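DUF4442 domain-containing protein (Pseudomonas aeruginosa, PDB 1SH8) is of unknown function but probably acts as a thioesterase of the PaaI-like, hotdog-fold kind. Local coordinates at the interface of chains A and B. Residues are numbered along the deposited sequence; one frame, centred on the assembly and turned at random. Chains: chain A/B, hypothetical protein PA5026.

Contact 1: the interface of chains A and B. Residues chain A 54-55, 58, 85, 87, 89; chain B 54-55, 58, 85, 89.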
loop_
_atom_site.group_PDB
_atom_site.type_symbol
_atom_site.label_atom_id
_atom_site.label_comp_id
_atom_site.label_asym_id
_atom_site.label_seq_id
_atom_site.Cartn_x
_atom_site.Cartn_y
_atom_site.Cartn_z
ATOM N N ALA A 54 -5.384 -3.296 -5.487
ATOM C CA ALA A 54 -5.225 -2.248 -4.476
ATOM C C ALA A 54 -3.772 -1.915 -4.146
ATOM O O ALA A 54 -3.440 -0.752 -3.918
ATOM C CB ALA A 54 -5.963 -2.643 -3.201
ATOM N N GLY A 55 -2.917 -2.936 -4.108
ATOM C CA GLY A 55 -1.507 -2.741 -3.800
ATOM C C GLY A 55 -0.785 -1.917 -4.851
ATOM O O GLY A 55 0.155 -1.175 -4.536
ATOM N N PHE A 58 -1.887 1.635 -4.301
ATOM C CA PHE A 58 -1.166 2.187 -3.154
ATOM C C PHE A 58 0.244 2.613 -3.547
ATOM O O PHE A 58 0.704 3.695 -3.185
ATOM C CB PHE A 58 -1.059 1.164 -2.022
ATOM C CG PHE A 58 -0.293 1.673 -0.829
ATOM C CD1 PHE A 58 -0.944 2.339 0.209
ATOM C CD2 PHE A 58 1.091 1.522 -0.762
ATOM C CE1 PHE A 58 -0.219 2.848 1.302
ATOM C CE2 PHE A 58 1.822 2.027 0.320
ATOM C CZ PHE A 58 1.165 2.690 1.351
ATOM N N MET A 85 -0.575 6.843 5.957
ATOM C CA MET A 85 -1.245 7.127 4.704
ATOM C C MET A 85 -2.618 6.487 4.649
ATOM O O MET A 85 -2.814 5.360 5.110
ATOM C CB MET A 85 -0.382 6.612 3.546
ATOM C CG MET A 85 -0.935 6.862 2.146
ATOM S SD MET A 85 0.266 6.428 0.832
ATOM C CE MET A 85 1.659 7.185 1.365
ATOM N N LEU A 87 -5.741 5.648 1.924
ATOM C CA LEU A 87 -6.046 5.493 0.499
ATOM C C LEU A 87 -7.535 5.183 0.380
ATOM O O LEU A 87 -8.005 4.186 0.921
ATOM C CB LEU A 87 -5.228 4.347 -0.109
ATOM C CG LEU A 87 -5.437 4.070 -1.605
ATOM C CD1 LEU A 87 -5.078 5.309 -2.428
ATOM C CD2 LEU A 87 -4.581 2.883 -2.033
ATOM N N PHE A 89 -10.727 4.301 -2.027
ATOM C CA PHE A 89 -11.060 3.750 -3.334
ATOM C C PHE A 89 -12.412 4.281 -3.797
ATOM O O PHE A 89 -13.426 4.106 -3.113
ATOM C CB PHE A 89 -11.064 2.222 -3.236
ATOM C CG PHE A 89 -9.765 1.653 -2.718
ATOM C CD1 PHE A 89 -8.655 1.538 -3.556
ATOM C CD2 PHE A 89 -9.637 1.269 -1.383
ATOM C CE1 PHE A 89 -7.434 1.048 -3.069
ATOM C CE2 PHE A 89 -8.420 0.779 -0.884
ATOM C CZ PHE A 89 -7.317 0.669 -1.733
ATOM N N ALA B 54 6.950 0.303 1.903
ATOM C CA ALA B 54 5.584 0.569 2.346
ATOM C C ALA B 54 4.532 -0.177 1.523
ATOM O O ALA B 54 3.521 -0.630 2.066
ATOM C CB ALA B 54 5.309 2.077 2.307
ATOM N N GLY B 55 4.761 -0.298 0.217
ATOM C CA GLY B 55 3.808 -0.984 -0.638
ATOM C C GLY B 55 3.685 -2.471 -0.334
ATOM O O GLY B 55 2.623 -3.060 -0.535
ATOM N N PHE B 58 1.684 -2.689 2.808
ATOM C CA PHE B 58 0.281 -2.453 2.475
ATOM C C PHE B 58 -0.356 -3.724 1.929
ATOM O O PHE B 58 -1.462 -4.095 2.318
ATOM C CB PHE B 58 0.134 -1.356 1.422
ATOM C CG PHE B 58 -1.274 -1.197 0.924
ATOM C CD1 PHE B 58 -2.174 -0.350 1.578
ATOM C CD2 PHE B 58 -1.722 -1.941 -0.164
ATOM C CE1 PHE B 58 -3.505 -0.251 1.150
ATOM C CE2 PHE B 58 -3.049 -1.853 -0.599
ATOM C CZ PHE B 58 -3.940 -1.006 0.060
ATOM N N MET B 85 -8.410 2.311 3.239
ATOM C CA MET B 85 -7.461 1.682 4.138
ATOM C C MET B 85 -6.461 2.715 4.622
ATOM O O MET B 85 -6.027 3.578 3.859
ATOM C CB MET B 85 -6.716 0.554 3.428
ATOM C CG MET B 85 -7.554 -0.696 3.202
ATOM S SD MET B 85 -6.598 -2.069 2.497
ATOM C CE MET B 85 -5.356 -2.335 3.818
ATOM N N PHE B 89 2.918 3.521 9.796
ATOM C CA PHE B 89 4.230 2.885 9.801
ATOM C C PHE B 89 4.952 3.316 11.071
ATOM O O PHE B 89 5.484 4.422 11.162
ATOM C CB PHE B 89 4.979 3.296 8.531
ATOM C CG PHE B 89 4.231 2.951 7.272
ATOM C CD1 PHE B 89 4.201 1.639 6.803
ATOM C CD2 PHE B 89 3.498 3.918 6.593
ATOM C CE1 PHE B 89 3.450 1.297 5.680
ATOM C CE2 PHE B 89 2.743 3.588 5.468
ATOM C CZ PHE B 89 2.718 2.275 5.010
HETATM O O HOH W 1 -3.094 3.355 2.817
#
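A:Phe58 and B:Phe58 meet face to face across the two-fold relation between the chains, their ring planes 13° from parallel and their centroids 4.5 Å apart. The rings are offset rather than eclipsed: the CB of each phenylalanine lies over the centre of the other ring, 3.7 Å from the centroid on either side, so a CH-pi contact flanks the stack at both ends. With CG anti to the backbone N (chi1 179° in A:Phe58, 173° in B:Phe58), each ring is directed away from its helix toward the partner. One side of each ring runs along the start of the opposite helix: CD2 of A:Phe58 lies 3.7 Å from CA of B:Gly55, and farther out its CE2 lies 3.6 Å from the carbonyl O of B:Ala54. CB of A:Ala54 sits at the edge of the B:Phe58 ring in its plane. Beyond the stack the phenylalanines meet strand residues tip to tip, with CZ of A:Phe58 4.0 Å from CZ of B:Phe89. Alongside the aromatic core the edge strands join as an antiparallel bridge: A:Leu87 N donates to B:Met85 O at 2.8 Å, and B:Met85 N to A:Leu87 O at 3.0 Å. A water next to the edge of the A:Phe58 ring links the carbonyl O atoms of A:Met85 and B:Met85. Helix packing and edge-to-edge strand pairing join the subunits, consistent with the continuous sheet of hotdog-fold dimers, though the biological dimer is inferred.

Contact 2: the interface of chains A and B. Residues chain A 23-24, 44-45, 53, 55-56, 59; chain B 20, 23.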
loop_
_atom_site.group_PDB
_atom_site.type_symbol
_atom_site.label_atom_id
_atom_site.label_comp_id
_atom_site.label_asym_id
_atom_site.label_seq_id
_atom_site.Cartn_x
_atom_site.Cartn_y
_atom_site.Cartn_z
ATOM N N ARG A 23 9.300 -4.038 -10.341
ATOM C CA ARG A 23 8.503 -5.175 -10.811
ATOM C C ARG A 23 7.089 -4.794 -11.251
ATOM O O ARG A 23 6.482 -5.503 -12.053
ATOM C CB ARG A 23 8.406 -6.255 -9.727
ATOM C CG ARG A 23 9.728 -6.896 -9.328
ATOM C CD ARG A 23 9.500 -8.180 -8.517
ATOM N NE ARG A 23 8.776 -7.968 -7.260
ATOM C CZ ARG A 23 9.353 -7.720 -6.084
ATOM N NH1 ARG A 23 10.678 -7.644 -5.989
ATOM N NH2 ARG A 23 8.604 -7.568 -4.996
ATOM N N SER A 24 6.565 -3.687 -10.729
ATOM C CA SER A 24 5.214 -3.248 -11.086
ATOM C C SER A 24 5.159 -2.531 -12.432
ATOM O O SER A 24 4.083 -2.344 -12.996
ATOM C CB SER A 24 4.645 -2.316 -10.012
ATOM O OG SER A 24 5.183 -1.010 -10.136
ATOM N N GLY A 44 -0.519 -6.333 -16.059
ATOM C CA GLY A 44 0.343 -6.968 -15.076
ATOM C C GLY A 44 0.007 -6.621 -13.636
ATOM O O GLY A 44 0.482 -7.272 -12.703
ATOM N N ASN A 45 -0.825 -5.601 -13.454
ATOM C CA ASN A 45 -1.205 -5.154 -12.118
ATOM C C ASN A 45 -2.683 -5.362 -11.819
ATOM O O ASN A 45 -3.229 -4.739 -10.911
ATOM C CB ASN A 45 -0.849 -3.673 -11.959
ATOM C CG ASN A 45 0.644 -3.432 -11.984
ATOM O OD1 ASN A 45 1.146 -2.590 -12.739
ATOM N ND2 ASN A 45 1.368 -4.169 -11.153
ATOM N N TYR A 53 -5.114 -3.910 -8.972
ATOM C CA TYR A 53 -5.015 -4.424 -7.614
ATOM C C TYR A 53 -4.745 -3.262 -6.653
ATOM O O TYR A 53 -3.972 -2.353 -6.968
ATOM C CB TYR A 53 -3.892 -5.466 -7.522
ATOM C CG TYR A 53 -3.623 -5.917 -6.102
ATOM C CD1 TYR A 53 -4.652 -6.416 -5.305
ATOM C CD2 TYR A 53 -2.357 -5.778 -5.533
ATOM C CE1 TYR A 53 -4.434 -6.758 -3.972
ATOM C CE2 TYR A 53 -2.129 -6.115 -4.201
ATOM C CZ TYR A 53 -3.174 -6.599 -3.429
ATOM O OH TYR A 53 -2.972 -6.885 -2.103
ATOM N N GLY A 55 -2.917 -2.936 -4.108
ATOM C CA GLY A 55 -1.507 -2.741 -3.800
ATOM C C GLY A 55 -0.785 -1.917 -4.851
ATOM O O GLY A 55 0.155 -1.175 -4.536
ATOM N N ALA A 56 -1.213 -2.052 -6.104
ATOM C CA ALA A 56 -0.614 -1.293 -7.195
ATOM C C ALA A 56 -1.067 0.163 -7.060
ATOM O O ALA A 56 -0.278 1.090 -7.273
ATOM C CB ALA A 56 -1.045 -1.867 -8.533
ATOM N N THR A 59 0.936 1.748 -4.281
ATOM C CA THR A 59 2.297 2.043 -4.696
ATOM C C THR A 59 2.346 3.315 -5.542
ATOM O O THR A 59 3.215 4.168 -5.345
ATOM C CB THR A 59 2.896 0.848 -5.464
ATOM O OG1 THR A 59 2.949 -0.285 -4.588
ATOM C CG2 THR A 59 4.306 1.157 -5.940
ATOM N N PHE B 20 0.710 -9.443 -9.120
ATOM C CA PHE B 20 1.360 -8.427 -8.292
ATOM C C PHE B 20 1.718 -9.030 -6.931
ATOM O O PHE B 20 2.809 -8.805 -6.400
ATOM C CB PHE B 20 0.411 -7.239 -8.112
ATOM C CG PHE B 20 0.993 -6.088 -7.330
ATOM C CD1 PHE B 20 1.457 -4.948 -7.985
ATOM C CD2 PHE B 20 1.028 -6.123 -5.936
ATOM C CE1 PHE B 20 1.944 -3.850 -7.262
ATOM C CE2 PHE B 20 1.511 -5.036 -5.203
ATOM C CZ PHE B 20 1.969 -3.895 -5.870
ATOM N N ARG B 23 4.445 -12.004 -7.285
ATOM C CA ARG B 23 5.809 -11.478 -7.446
ATOM C C ARG B 23 6.447 -11.016 -6.125
ATOM O O ARG B 23 7.669 -10.886 -6.029
ATOM C CB ARG B 23 5.822 -10.298 -8.433
ATOM C CG ARG B 23 5.477 -10.646 -9.877
ATOM C CD ARG B 23 5.495 -9.391 -10.763
ATOM N NE ARG B 23 4.706 -8.307 -10.175
ATOM C CZ ARG B 23 4.223 -7.271 -10.855
ATOM N NH1 ARG B 23 4.448 -7.164 -12.159
ATOM N NH2 ARG B 23 3.490 -6.347 -10.243
HETATM O O HOH W 2 -1.330 -8.385 -10.735
#
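B:Phe20 inserts its ring among groups of chain A, with the backbone N of A:Ala56 3.6 Å above one face and displaced toward the rim. At its edge, in plane, lie ND2 of the A:Asn45 carboxamide and OG1 of A:Thr59; ND2 is 3.3 Å from CD1, and the amide is turned 67° from the ring. The A:Tyr53 ring has the N of A:Gly55 over one face, near the rim, and receives B:Phe20 CE2 at its edge. The two aromatic side chains cross at about a right angle, A:Tyr53 CD2 coming within 3.4 Å of B:Phe20 CD2. With CG anti to its backbone N (chi1 -177°), B:Phe20 points its tip at the first turn of the A helix, where CZ lies 3.5 Å from A:Gly55 O. That carbonyl accepts a hydrogen bond from A:Thr59 OG1 at 2.9 Å, which ties the threonine hydroxyl back to the helix beside the ring tip. At the other end of the phenylalanine, a water connects B:Phe20 N with A:Gly44 O. B:Arg23 is poorly ordered, so its course is tentative: as modelled, it and A:Arg23 slide past each other in opposite directions, and its tip, placed near the A:Arg23 carbonyl and A:Asn45, defines no secure polar bond. The site packs the short B helix 19-22 against the loop holding A:Gly44 and A:Asn45 and the start of A helix 54-62, with the end of A helix 19-24 alongside.

Contact 1 and contact 2 are neighbouring parts of one two-fold symmetric interface, the centres of their C-alpha atoms about 12 Å apart. A:Gly55 belongs to both, and A helix 54-62 runs through them, so its first turns meet different elements of chain B: helix 54-72 in contact 1 and the short helix 19-22 in contact 2. Contact 1 also brings in strand 78-89 of each chain, whereas contact 2 extends the interface to loops and short helices. The Phe58 pair lies across the two-fold, while contact 2 recurs with the chains exchanged, so the helix starting at residue 54 is packed from two directions in each chain, as expected if the assembly is the biological dimer.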